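Local coordinates for clavulanic acid biosynthesis oligopeptide binding protein 2 (PDB 2WOL) that probably binds oligopeptides as a family 5 extracellular solute-binding protein of the clavulanic acid biosynthetic pathway in Streptomyces clavuligerus, at residues R30-L35 and M556-E560; L264-D270 and F534-V539; A435-E439 and K474-N479; P466-G470 and W480-D486. All blocks are in the same frame, centred on the assembly; numbering follows the deposited sequence. Where two conformers were deposited one is given.

Contact 1 of 4, residues R30-L35 and M556-E560; sequences RRGGTL and MGLAE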
loop_
_atom_site.group_PDB
_atom_site.type_symbol
_atom_site.label_atom_id
_atom_site.label_comp_id
_atom_site.label_asym_id
_atom_site.label_seq_id
_atom_site.Cartn_x
_atom_site.Cartn_y
_atom_site.Cartn_z
ATOM N N ARG A 30 24.845 -16.093 -6.465
ATOM C CA ARG A 30 26.062 -15.410 -6.903
ATOM C C ARG A 30 26.084 -13.959 -6.430
ATOM O O ARG A 30 25.207 -13.164 -6.786
ATOM C CB ARG A 30 26.231 -15.499 -8.426
ATOM C CG ARG A 30 27.506 -14.851 -8.962
ATOM C CD ARG A 30 27.233 -13.476 -9.555
ATOM N NE ARG A 30 28.465 -12.755 -9.871
ATOM C CZ ARG A 30 28.507 -11.537 -10.402
ATOM N NH1 ARG A 30 27.382 -10.893 -10.691
ATOM N NH2 ARG A 30 29.674 -10.964 -10.650
ATOM N N ARG A 31 27.090 -13.628 -5.628
ATOM C CA ARG A 31 27.284 -12.264 -5.144
ATOM C C ARG A 31 28.134 -11.463 -6.126
ATOM O O ARG A 31 28.974 -12.027 -6.836
ATOM C CB ARG A 31 27.962 -12.266 -3.772
ATOM C CG ARG A 31 27.204 -13.012 -2.692
ATOM C CD ARG A 31 28.047 -13.185 -1.441
ATOM N NE ARG A 31 27.497 -14.221 -0.574
ATOM C CZ ARG A 31 28.070 -14.662 0.542
ATOM N NH1 ARG A 31 29.227 -14.156 0.951
ATOM N NH2 ARG A 31 27.483 -15.621 1.247
ATOM N N GLY A 32 27.913 -10.152 -6.159
ATOM C CA GLY A 32 28.728 -9.246 -6.958
ATOM C C GLY A 32 27.922 -8.406 -7.926
ATOM O O GLY A 32 26.733 -8.654 -8.141
ATOM N N GLY A 33 28.579 -7.403 -8.502
ATOM C CA GLY A 33 27.982 -6.578 -9.538
ATOM C C GLY A 33 27.209 -5.395 -8.990
ATOM O O GLY A 33 27.028 -5.255 -7.775
ATOM N N THR A 34 26.763 -4.542 -9.905
ATOM C CA THR A 34 25.990 -3.361 -9.559
ATOM C C THR A 34 24.580 -3.525 -10.111
ATOM O O THR A 34 24.402 -3.726 -11.314
ATOM C CB THR A 34 26.649 -2.094 -10.127
ATOM O OG1 THR A 34 27.942 -1.932 -9.529
ATOM C CG2 THR A 34 25.809 -0.857 -9.836
ATOM N N LEU A 35 23.588 -3.452 -9.228
ATOM C CA LEU A 35 22.192 -3.516 -9.644
ATOM C C LEU A 35 21.757 -2.120 -10.064
ATOM O O LEU A 35 21.755 -1.191 -9.254
ATOM C CB LEU A 35 21.299 -4.055 -8.521
ATOM C CG LEU A 35 19.806 -4.237 -8.827
ATOM C CD1 LEU A 35 19.543 -5.308 -9.901
ATOM C CD2 LEU A 35 19.053 -4.565 -7.551
ATOM N N MET A 556 17.267 -9.566 -5.322
ATOM C CA MET A 556 17.852 -9.663 -6.656
ATOM C C MET A 556 19.368 -9.708 -6.645
ATOM O O MET A 556 20.013 -9.127 -5.777
ATOM C CB MET A 556 17.403 -8.490 -7.516
ATOM C CG MET A 556 15.938 -8.501 -7.851
ATOM S SD MET A 556 15.468 -6.966 -8.650
ATOM C CE MET A 556 13.754 -7.332 -9.015
ATOM N N GLY A 557 19.923 -10.397 -7.637
ATOM C CA GLY A 557 21.352 -10.337 -7.920
ATOM C C GLY A 557 21.586 -10.150 -9.407
ATOM O O GLY A 557 20.652 -9.885 -10.167
ATOM N N LEU A 558 22.842 -10.296 -9.812
ATOM C CA LEU A 558 23.233 -10.189 -11.214
ATOM C C LEU A 558 23.881 -11.492 -11.656
ATOM O O LEU A 558 24.644 -12.101 -10.898
ATOM C CB LEU A 558 24.220 -9.029 -11.426
ATOM C CG LEU A 558 23.771 -7.567 -11.262
ATOM C CD1 LEU A 558 22.506 -7.278 -12.077
ATOM C CD2 LEU A 558 23.590 -7.162 -9.793
ATOM N N ALA A 559 23.564 -11.922 -12.874
ATOM C CA ALA A 559 24.192 -13.104 -13.456
ATOM C C ALA A 559 25.636 -12.792 -13.841
ATOM O O ALA A 559 25.957 -11.659 -14.212
ATOM C CB ALA A 559 23.407 -13.580 -14.666
ATOM N N GLU A 560 26.499 -13.800 -13.742
ATOM C CA GLU A 560 27.920 -13.654 -14.065
ATOM C C GLU A 560 28.098 -13.357 -15.550
ATOM O O GLU A 560 27.258 -13.740 -16.370
ATOM C CB GLU A 560 28.680 -14.931 -13.704
ATOM C CG GLU A 560 30.081 -14.707 -13.133
ATOM C CD GLU A 560 30.179 -15.062 -11.655
ATOM O OE1 GLU A 560 29.655 -16.129 -11.262
ATOM O OE2 GLU A 560 30.790 -14.286 -10.886
HETATM O O HOH W 1 23.293 -13.422 -8.773
HETATM O O HOH W 2 24.763 -10.506 -7.682
#
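Arg30 lays its guanidinium group under the backbone of Glu560, whose CA stands over the centre of one face, while Gly32 CA covers the opposite face. The flat group is thus held between the two segments, and its edge is used for bonding. NH1 donates to Leu558 O at 3.0 Å, almost within the guanidinium plane, although it meets that carbonyl from above the carbonyl plane and not on a lone pair. Arg30 NE forms a salt bridge with Glu560 OE2 at 3.0 Å; as a hydrogen bond it is weak, since the N-H...OE2 angle is only 134°. The carboxylate and guanidinium planes are turned well away from parallel. Arg30 CG, anti to the backbone N (chi1 -178°), lies beside Glu560 OE1, and the turn about CB-CG (chi2 -101°) then carries the guanidinium to its partners.

Leu558 supplies the apolar half. Its CD2 lies against the backbone from Gly32 to Leu35 and packs on Leu35 CB at 4.1 Å, and Leu35 CD2 rests near Met556 CB. Gly33, with positive phi, lets the chain pass close over Leu558. Between these two halves lies a small polar seam: one water approaches Arg30 O and Leu558 O, and a second accepts from Leu558 N at 2.9 Å.

The contact brings the chain's last modelled residues onto the start of strand 34-39. That strand runs beside strand 248-253 in a mixed five-stranded sheet, whereas strand 557-558 pairs antiparallel with strand 539-540; Leu35 and Leu558 both also touch Asp270, just ahead of strand 271-272.

Contact 2 of 4, residues L264-D270 and F534-V539; sequences LIAGEFD and FRNPWV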
loop_
_atom_site.group_PDB
_atom_site.type_symbol
_atom_site.label_atom_id
_atom_site.label_comp_id
_atom_site.label_asym_id
_atom_site.label_seq_id
_atom_site.Cartn_x
_atom_site.Cartn_y
_atom_site.Cartn_z
ATOM N N LEU A 264 14.866 0.781 -20.130
ATOM C CA LEU A 264 14.762 -0.479 -19.397
ATOM C C LEU A 264 14.736 -1.671 -20.362
ATOM O O LEU A 264 15.512 -2.624 -20.212
ATOM C CB LEU A 264 13.500 -0.482 -18.525
ATOM C CG LEU A 264 13.122 -1.770 -17.789
ATOM C CD1 LEU A 264 14.124 -2.072 -16.691
ATOM C CD2 LEU A 264 11.728 -1.633 -17.214
ATOM N N ILE A 265 13.841 -1.613 -21.347
ATOM C CA ILE A 265 13.708 -2.700 -22.324
ATOM C C ILE A 265 14.990 -2.869 -23.153
ATOM O O ILE A 265 15.362 -3.993 -23.505
ATOM C CB ILE A 265 12.425 -2.528 -23.193
ATOM C CG1 ILE A 265 11.175 -2.689 -22.312
ATOM C CG2 ILE A 265 12.398 -3.514 -24.370
ATOM C CD1 ILE A 265 9.862 -2.291 -22.975
ATOM N N ALA A 266 15.681 -1.759 -23.412
ATOM C CA ALA A 266 16.977 -1.771 -24.109
ATOM C C ALA A 266 18.122 -2.350 -23.267
ATOM O O ALA A 266 19.196 -2.639 -23.796
ATOM C CB ALA A 266 17.338 -0.369 -24.592
ATOM N N GLY A 267 17.904 -2.492 -21.962
ATOM C CA GLY A 267 18.902 -3.075 -21.065
ATOM C C GLY A 267 19.845 -2.093 -20.392
ATOM O O GLY A 267 20.796 -2.506 -19.728
ATOM N N GLU A 268 19.581 -0.793 -20.544
ATOM C CA GLU A 268 20.409 0.243 -19.912
ATOM C C GLU A 268 20.183 0.297 -18.402
ATOM O O GLU A 268 21.055 0.734 -17.642
ATOM C CB GLU A 268 20.142 1.606 -20.550
ATOM C CG GLU A 268 20.600 1.707 -22.008
ATOM C CD GLU A 268 19.974 2.874 -22.755
ATOM O OE1 GLU A 268 19.842 3.971 -22.175
ATOM O OE2 GLU A 268 19.620 2.694 -23.936
ATOM N N PHE A 269 19.005 -0.145 -17.984
ATOM C CA PHE A 269 18.690 -0.334 -16.573
ATOM C C PHE A 269 18.188 -1.751 -16.391
ATOM O O PHE A 269 17.632 -2.337 -17.317
ATOM C CB PHE A 269 17.648 0.684 -16.108
ATOM C CG PHE A 269 18.050 2.100 -16.367
ATOM C CD1 PHE A 269 17.497 2.810 -17.425
ATOM C CD2 PHE A 269 19.019 2.717 -15.576
ATOM C CE1 PHE A 269 17.887 4.118 -17.679
ATOM C CE2 PHE A 269 19.410 4.024 -15.822
ATOM C CZ PHE A 269 18.844 4.727 -16.877
ATOM N N ASP A 270 18.390 -2.298 -15.200
ATOM C CA ASP A 270 18.029 -3.682 -14.938
ATOM C C ASP A 270 16.550 -3.835 -14.618
ATOM O O ASP A 270 15.874 -4.699 -15.177
ATOM C CB ASP A 270 18.880 -4.240 -13.797
ATOM C CG ASP A 270 20.364 -4.233 -14.119
ATOM O OD1 ASP A 270 20.726 -4.408 -15.305
ATOM O OD2 ASP A 270 21.171 -4.063 -13.184
ATOM N N PHE A 534 8.453 -5.380 -16.233
ATOM C CA PHE A 534 9.445 -5.941 -17.156
ATOM C C PHE A 534 10.724 -6.281 -16.392
ATOM O O PHE A 534 11.240 -5.462 -15.637
ATOM C CB PHE A 534 9.743 -4.943 -18.286
ATOM C CG PHE A 534 10.597 -5.508 -19.393
ATOM C CD1 PHE A 534 10.006 -6.150 -20.481
ATOM C CD2 PHE A 534 11.987 -5.391 -19.356
ATOM C CE1 PHE A 534 10.787 -6.678 -21.508
ATOM C CE2 PHE A 534 12.781 -5.920 -20.392
ATOM C CZ PHE A 534 12.168 -6.560 -21.463
ATOM N N ARG A 535 11.223 -7.497 -16.582
ATOM C CA ARG A 535 12.450 -7.942 -15.917
ATOM C C ARG A 535 13.494 -8.326 -16.949
ATOM O O ARG A 535 13.250 -9.178 -17.809
ATOM C CB ARG A 535 12.181 -9.137 -14.989
ATOM C CG ARG A 535 11.250 -10.185 -15.588
ATOM C CD ARG A 535 11.208 -11.499 -14.810
ATOM N NE ARG A 535 9.923 -12.134 -15.082
ATOM C CZ ARG A 535 9.659 -12.882 -16.150
ATOM N NH1 ARG A 535 10.614 -13.161 -17.036
ATOM N NH2 ARG A 535 8.434 -13.361 -16.323
ATOM N N ASN A 536 14.664 -7.704 -16.874
ATOM C CA ASN A 536 15.751 -8.109 -17.752
ATOM C C ASN A 536 16.286 -9.488 -17.366
ATOM O O ASN A 536 16.323 -9.825 -16.181
ATOM C CB ASN A 536 16.830 -7.038 -17.804
ATOM C CG ASN A 536 16.505 -5.960 -18.818
ATOM O OD1 ASN A 536 16.304 -6.252 -19.998
ATOM N ND2 ASN A 536 16.421 -4.712 -18.366
ATOM N N PRO A 537 16.654 -10.312 -18.367
ATOM C CA PRO A 537 16.934 -11.735 -18.101
ATOM C C PRO A 537 18.187 -12.051 -17.262
ATOM O O PRO A 537 18.307 -13.166 -16.736
ATOM C CB PRO A 537 17.036 -12.341 -19.509
ATOM C CG PRO A 537 17.423 -11.198 -20.394
ATOM C CD PRO A 537 16.763 -9.982 -19.802
ATOM N N TRP A 538 19.097 -11.086 -17.139
ATOM C CA TRP A 538 20.328 -11.271 -16.357
ATOM C C TRP A 538 20.176 -10.930 -14.877
ATOM O O TRP A 538 21.130 -11.049 -14.109
ATOM C CB TRP A 538 21.477 -10.456 -16.947
ATOM C CG TRP A 538 21.162 -9.005 -17.087
ATOM C CD1 TRP A 538 21.285 -8.034 -16.132
ATOM C CD2 TRP A 538 20.666 -8.356 -18.261
ATOM N NE1 TRP A 538 20.896 -6.816 -16.645
ATOM C CE2 TRP A 538 20.512 -6.988 -17.950
ATOM C CE3 TRP A 538 20.342 -8.800 -19.550
ATOM C CZ2 TRP A 538 20.045 -6.058 -18.882
ATOM C CZ3 TRP A 538 19.882 -7.874 -20.476
ATOM C CH2 TRP A 538 19.735 -6.520 -20.134
ATOM N N VAL A 539 18.986 -10.492 -14.481
ATOM C CA VAL A 539 18.702 -10.254 -13.071
ATOM C C VAL A 539 18.277 -11.572 -12.438
ATOM O O VAL A 539 17.423 -12.284 -12.972
ATOM C CB VAL A 539 17.621 -9.167 -12.871
ATOM C CG1 VAL A 539 17.482 -8.813 -11.397
ATOM C CG2 VAL A 539 17.976 -7.912 -13.677
HETATM O O HOH W 3 17.342 -5.554 -22.395
#
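With CG between its backbone N and carbonyl carbon (chi1 55°), Trp538 swings its indole back toward residues 264-270, while Asn536, with CG beside its own N (chi1 -84°), points its amide into the end of helix 257-265. That helix closes in a Schellman motif at Gly267, and the facing residues 536-539 form a type I beta turn, so the contact is a helix C-terminus docked on a turn.

Asn536 ND2 donates to Leu264 O at 2.9 Å in a nearly straight bond lying in the amide plane. Leu264 O also receives Gly267 N of the Schellman motif, and the two donors reach it from opposite faces of its plane. A longer bond of 3.2 Å runs from ND2 to Asp270 O, tilted from the amide plane and above the carbonyl plane. The other end of the amide, OD1, is joined to Ile265 O through a water that donates to both, giving the helix end a second polar link.

Apolar packing flanks this network. Ile265 CG1 sits directly over the centre of the Phe534 ring, a CH-pi contact of 3.8 Å to the centroid, and Leu264 CD2 packs on Phe534 CB at 4.0 Å. Asn536 CB lies over one face of the indole, and Gly267 CA touches the indole edge at CH2, 3.7 Å away. Farther along the ring, on its pyrrole part, Trp538 NE1 donates to Asp270 OD1 at 2.8 Å, in the ring plane but above the carboxylate plane.

Contact 3 of 4, residues A435-E439 and K474-N479; sequences AGHPE and KRNGGN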
loop_
_atom_site.group_PDB
_atom_site.type_symbol
_atom_site.label_atom_id
_atom_site.label_comp_id
_atom_site.label_asym_id
_atom_site.label_seq_id
_atom_site.Cartn_x
_atom_site.Cartn_y
_atom_site.Cartn_z
ATOM N N ALA A 435 -10.145 15.022 -2.691
ATOM C CA ALA A 435 -11.121 14.006 -2.291
ATOM C C ALA A 435 -10.910 13.595 -0.837
ATOM O O ALA A 435 -11.861 13.255 -0.134
ATOM C CB ALA A 435 -11.030 12.792 -3.203
ATOM N N GLY A 436 -9.656 13.646 -0.390
ATOM C CA GLY A 436 -9.295 13.243 0.966
ATOM C C GLY A 436 -9.533 14.279 2.050
ATOM O O GLY A 436 -9.131 14.078 3.197
ATOM N N HIS A 437 -10.183 15.388 1.706
ATOM C CA HIS A 437 -10.543 16.374 2.720
ATOM C C HIS A 437 -12.052 16.587 2.786
ATOM O O HIS A 437 -12.641 17.108 1.837
ATOM C CB HIS A 437 -9.826 17.704 2.493
ATOM C CG HIS A 437 -9.723 18.539 3.732
ATOM N ND1 HIS A 437 -10.829 18.971 4.432
ATOM C CD2 HIS A 437 -8.645 19.011 4.402
ATOM C CE1 HIS A 437 -10.437 19.673 5.480
ATOM N NE2 HIS A 437 -9.116 19.715 5.483
ATOM N N PRO A 438 -12.680 16.178 3.909
ATOM C CA PRO A 438 -14.128 16.309 4.100
ATOM C C PRO A 438 -14.704 17.695 3.803
ATOM O O PRO A 438 -15.830 17.789 3.309
ATOM C CB PRO A 438 -14.312 15.953 5.576
ATOM C CG PRO A 438 -13.216 14.974 5.839
ATOM C CD PRO A 438 -12.045 15.517 5.067
ATOM N N GLU A 439 -13.940 18.752 4.084
ATOM C CA GLU A 439 -14.404 20.119 3.816
ATOM C C GLU A 439 -14.445 20.416 2.317
ATOM O O GLU A 439 -15.361 21.094 1.841
ATOM C CB GLU A 439 -13.507 21.151 4.508
ATOM C CG GLU A 439 -13.629 21.212 6.026
ATOM C CD GLU A 439 -12.550 22.082 6.662
ATOM O OE1 GLU A 439 -12.238 23.160 6.109
ATOM O OE2 GLU A 439 -12.009 21.686 7.717
ATOM N N LYS A 474 -10.630 11.196 8.763
ATOM C CA LYS A 474 -9.626 12.228 9.011
ATOM C C LYS A 474 -10.183 13.587 8.604
ATOM O O LYS A 474 -10.212 13.927 7.421
ATOM C CB LYS A 474 -8.321 11.928 8.265
ATOM C CG LYS A 474 -7.827 10.484 8.373
ATOM C CD LYS A 474 -7.490 10.086 9.810
ATOM C CE LYS A 474 -7.081 8.623 9.891
ATOM N NZ LYS A 474 -5.793 8.366 9.192
ATOM N N ARG A 475 -10.624 14.356 9.597
ATOM C CA ARG A 475 -11.346 15.611 9.360
ATOM C C ARG A 475 -10.467 16.711 8.757
ATOM O O ARG A 475 -10.978 17.640 8.121
ATOM C CB ARG A 475 -12.006 16.115 10.655
ATOM C CG ARG A 475 -12.683 15.046 11.517
ATOM C CD ARG A 475 -14.101 14.700 11.067
ATOM N NE ARG A 475 -14.658 13.616 11.881
ATOM C CZ ARG A 475 -15.851 13.054 11.696
ATOM N NH1 ARG A 475 -16.650 13.462 10.717
ATOM N NH2 ARG A 475 -16.252 12.073 12.499
ATOM N N ASN A 476 -9.152 16.600 8.955
ATOM C CA ASN A 476 -8.194 17.618 8.506
ATOM C C ASN A 476 -7.460 17.280 7.206
ATOM O O ASN A 476 -6.504 17.963 6.825
ATOM C CB ASN A 476 -7.175 17.912 9.614
ATOM C CG ASN A 476 -7.806 18.532 10.845
ATOM O OD1 ASN A 476 -8.770 19.293 10.752
ATOM N ND2 ASN A 476 -7.254 18.216 12.010
ATOM N N GLY A 477 -7.910 16.231 6.523
ATOM C CA GLY A 477 -7.269 15.802 5.283
ATOM C C GLY A 477 -6.577 14.462 5.422
ATOM O O GLY A 477 -6.342 13.987 6.537
ATOM N N GLY A 478 -6.250 13.857 4.284
ATOM C CA GLY A 478 -5.684 12.513 4.247
ATOM C C GLY A 478 -6.721 11.460 4.588
ATOM O O GLY A 478 -6.377 10.352 5.008
ATOM N N ASN A 479 -7.992 11.813 4.407
ATOM C CA ASN A 479 -9.105 10.925 4.725
ATOM C C ASN A 479 -9.295 9.860 3.656
ATOM O O ASN A 479 -9.251 10.159 2.460
ATOM C CB ASN A 479 -10.399 11.733 4.886
ATOM C CG ASN A 479 -11.595 10.873 5.263
ATOM O OD1 ASN A 479 -11.505 10.009 6.136
ATOM N ND2 ASN A 479 -12.729 11.116 4.609
HETATM O O HOH W 4 -12.984 13.146 2.450
#
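His437 leaves the backbone with CG anti to its N (chi1 -157°), which carries the imidazole from CB across to the turn 474-477. CG lies near Gly477 CA, and Gly477 N stands over one face of the ring, toward its rim. Further out, CD2 approaches Asn476 O at 3.4 Å, and CE1 approaches Arg475 O at the same distance; NE2 at the tip lies close to Asn476 C without a hydrogen bond to its carbonyl. On the near side, ND1 turns back to accept from Glu439 N at 3.1 Å in the ring plane, making His437 the N-cap of helix 438-444.

Beside it, Pro438 CD sits on Lys474 O. Asn479 N donates to Gly436 O at 2.8 Å, on a lone pair in the carbonyl plane, and Gly477 CA adds a C-H contact to the same oxygen. Asn479 ND2 bonds to Asn481 O and to a water held by Ala435 O, and its OD1 accepts from Lys474 N.

Backbone groups therefore dominate this joint between a helix start and a glycine-containing loop. Because ND1 is used as an acceptor, any proton on the uncharged imidazole would be expected on NE2.

Contact 4 of 4, residues P466-G470 and W480-D486; sequences PLVDG and WNLPELD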
loop_
_atom_site.group_PDB
_atom_site.type_symbol
_atom_site.label_atom_id
_atom_site.label_comp_id
_atom_site.label_asym_id
_atom_site.label_seq_id
_atom_site.Cartn_x
_atom_site.Cartn_y
_atom_site.Cartn_z
ATOM N N PRO A 466 -9.446 1.723 7.025
ATOM C CA PRO A 466 -9.327 3.127 6.611
ATOM C C PRO A 466 -10.450 3.595 5.681
ATOM O O PRO A 466 -10.732 4.790 5.610
ATOM C CB PRO A 466 -7.978 3.162 5.883
ATOM C CG PRO A 466 -7.214 2.017 6.473
ATOM C CD PRO A 466 -8.258 0.950 6.619
ATOM N N LEU A 467 -11.085 2.649 4.994
ATOM C CA LEU A 467 -12.148 2.959 4.043
ATOM C C LEU A 467 -13.529 3.112 4.673
ATOM O O LEU A 467 -14.366 3.833 4.126
ATOM C CB LEU A 467 -12.226 1.884 2.954
ATOM C CG LEU A 467 -11.024 1.666 2.035
ATOM C CD1 LEU A 467 -11.372 0.601 1.000
ATOM C CD2 LEU A 467 -10.581 2.966 1.347
ATOM N N VAL A 468 -13.776 2.433 5.796
ATOM C CA VAL A 468 -15.151 2.318 6.316
ATOM C C VAL A 468 -15.328 2.514 7.823
ATOM O O VAL A 468 -16.459 2.663 8.298
ATOM C CB VAL A 468 -15.808 0.960 5.921
ATOM C CG1 VAL A 468 -15.797 0.766 4.397
ATOM C CG2 VAL A 468 -15.140 -0.221 6.638
ATOM N N ASP A 469 -14.226 2.486 8.572
ATOM C CA ASP A 469 -14.284 2.586 10.030
ATOM C C ASP A 469 -14.533 4.038 10.427
ATOM O O ASP A 469 -13.777 4.928 10.046
ATOM C CB ASP A 469 -12.983 2.042 10.643
ATOM C CG ASP A 469 -13.031 1.935 12.159
ATOM O OD1 ASP A 469 -13.503 2.879 12.829
ATOM O OD2 ASP A 469 -12.560 0.903 12.676
ATOM N N GLY A 470 -15.601 4.262 11.191
ATOM C CA GLY A 470 -15.995 5.606 11.624
ATOM C C GLY A 470 -14.928 6.347 12.410
ATOM O O GLY A 470 -14.844 7.575 12.348
ATOM N N TRP A 480 -9.516 8.626 4.098
ATOM C CA TRP A 480 -9.782 7.516 3.193
ATOM C C TRP A 480 -11.170 6.905 3.368
ATOM O O TRP A 480 -11.593 6.060 2.573
ATOM C CB TRP A 480 -8.687 6.460 3.316
ATOM C CG TRP A 480 -7.492 6.851 2.530
ATOM C CD1 TRP A 480 -6.332 7.394 3.004
ATOM C CD2 TRP A 480 -7.354 6.779 1.110
ATOM N NE1 TRP A 480 -5.469 7.643 1.962
ATOM C CE2 TRP A 480 -6.070 7.272 0.789
ATOM C CE3 TRP A 480 -8.185 6.324 0.077
ATOM C CZ2 TRP A 480 -5.596 7.330 -0.528
ATOM C CZ3 TRP A 480 -7.715 6.383 -1.226
ATOM C CH2 TRP A 480 -6.431 6.884 -1.517
ATOM N N ASN A 481 -11.865 7.328 4.416
ATOM C CA ASN A 481 -13.261 6.974 4.609
ATOM C C ASN A 481 -14.092 8.070 3.952
ATOM O O ASN A 481 -14.633 8.962 4.618
ATOM C CB ASN A 481 -13.578 6.820 6.102
ATOM C CG ASN A 481 -14.994 6.319 6.359
ATOM O OD1 ASN A 481 -15.863 6.390 5.490
ATOM N ND2 ASN A 481 -15.230 5.812 7.570
ATOM N N LEU A 482 -14.186 7.997 2.629
ATOM C CA LEU A 482 -14.773 9.083 1.845
ATOM C C LEU A 482 -16.268 9.292 2.099
ATOM O O LEU A 482 -16.714 10.436 2.212
ATOM C CB LEU A 482 -14.461 8.924 0.348
ATOM C CG LEU A 482 -12.978 8.863 -0.044
ATOM C CD1 LEU A 482 -12.816 8.726 -1.553
ATOM C CD2 LEU A 482 -12.184 10.059 0.485
ATOM N N PRO A 483 -17.050 8.199 2.199
ATOM C CA PRO A 483 -18.452 8.369 2.587
ATOM C C PRO A 483 -18.636 8.821 4.035
ATOM O O PRO A 483 -19.757 9.145 4.437
ATOM C CB PRO A 483 -19.034 6.958 2.427
ATOM C CG PRO A 483 -18.071 6.238 1.529
ATOM C CD PRO A 483 -16.739 6.785 1.915
ATOM N N GLU A 484 -17.553 8.823 4.811
ATOM C CA GLU A 484 -17.615 9.086 6.257
ATOM C C GLU A 484 -18.626 8.158 6.937
ATOM O O GLU A 484 -19.449 8.585 7.755
ATOM C CB GLU A 484 -17.901 10.569 6.542
ATOM C CG GLU A 484 -16.819 11.494 5.991
ATOM C CD GLU A 484 -17.165 12.971 6.072
ATOM O OE1 GLU A 484 -17.905 13.373 7.000
ATOM O OE2 GLU A 484 -16.677 13.731 5.206
ATOM N N LEU A 485 -18.568 6.883 6.563
ATOM C CA LEU A 485 -19.391 5.862 7.183
ATOM C C LEU A 485 -19.006 5.743 8.647
ATOM O O LEU A 485 -17.828 5.603 8.978
ATOM C CB LEU A 485 -19.217 4.515 6.473
ATOM C CG LEU A 485 -20.218 3.417 6.853
ATOM C CD1 LEU A 485 -21.609 3.754 6.341
ATOM C CD2 LEU A 485 -19.772 2.057 6.326
ATOM N N ASP A 486 -20.010 5.822 9.513
ATOM C CA ASP A 486 -19.810 5.670 10.947
ATOM C C ASP A 486 -20.939 4.815 11.513
ATOM O O ASP A 486 -21.774 5.285 12.292
ATOM C CB ASP A 486 -19.744 7.047 11.618
ATOM C CG ASP A 486 -19.220 6.989 13.043
ATOM O OD1 ASP A 486 -18.732 5.922 13.484
ATOM O OD2 ASP A 486 -19.296 8.034 13.728
HETATM O O HOH W 5 -9.377 6.977 6.583
HETATM O O HOH W 6 -13.914 5.108 1.528
#
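The Trp480 indole is met obliquely by Leu467 CD2, neither over a face nor at an edge, and its ring also meets those of Trp453, with planes at about 50°, and Phe431, at about 20°. The second flat group is the Asn481 amide. Asn481 CG is anti to its backbone N (chi1 -175°), placing the amide beside the carbonyls of Leu467 and Val468. ND2 gives one hydrogen to Asp469 O at 3.0 Å, a weak bond, and the other to Leu485 O, where it lies in the carbonyl plane on a lone pair. OD1 accepts from Leu485 N at 3.0 Å. Both ends of the amide thus fix the backbone of Leu485 across the type I turn 481-484, and ND2 also ties that turn to the end of helix 460-468.

Trp480 CB packs on Pro466 CB at 4.2 Å. At the backbone, Leu467 CA points its hydrogen at Trp480 O in a nearly straight C-H contact of 3.5 Å. One water bridges Pro466 O and Trp480 N; another donates to Leu467 O and Trp480 O and accepts from Leu482 N.

At the far end Gly470 CA lies 3.3 Å from Asp486 OD1, which is bonded to Asn491 ND2, and Val468 CB packs on Leu485 CD2. The contact thus folds the loop after helix 460-468 back on its C-terminal turn, between strand 448-453 on the Trp480 side and helices 488-499 and 503-520, where Asp469 touches Asn491 and Val468 touches Val517.

How the contacts relate
The contacts form two pairs on opposite sides of the chain's centre. Contacts 1 and 2 touch, with Ala559 N probably bonded to Trp538 O, and together they bring the C-terminal chain against the start of strand 34-39 and the approach to strand 271-272 of the five-stranded sheet. Contacts 3 and 4 also touch, Pro438 packing on Glu484, and their segments alternate along the chain, so the single loop between helices 460-468 and 488-499 serves both. Contacts 2 and 4 are buried and each centres on an asparagine amide that ties backbone groups together. Contacts 1 and 3 are only partly buried: the first relies on an arginine ion pair beside leucine packing, the second mainly on backbone.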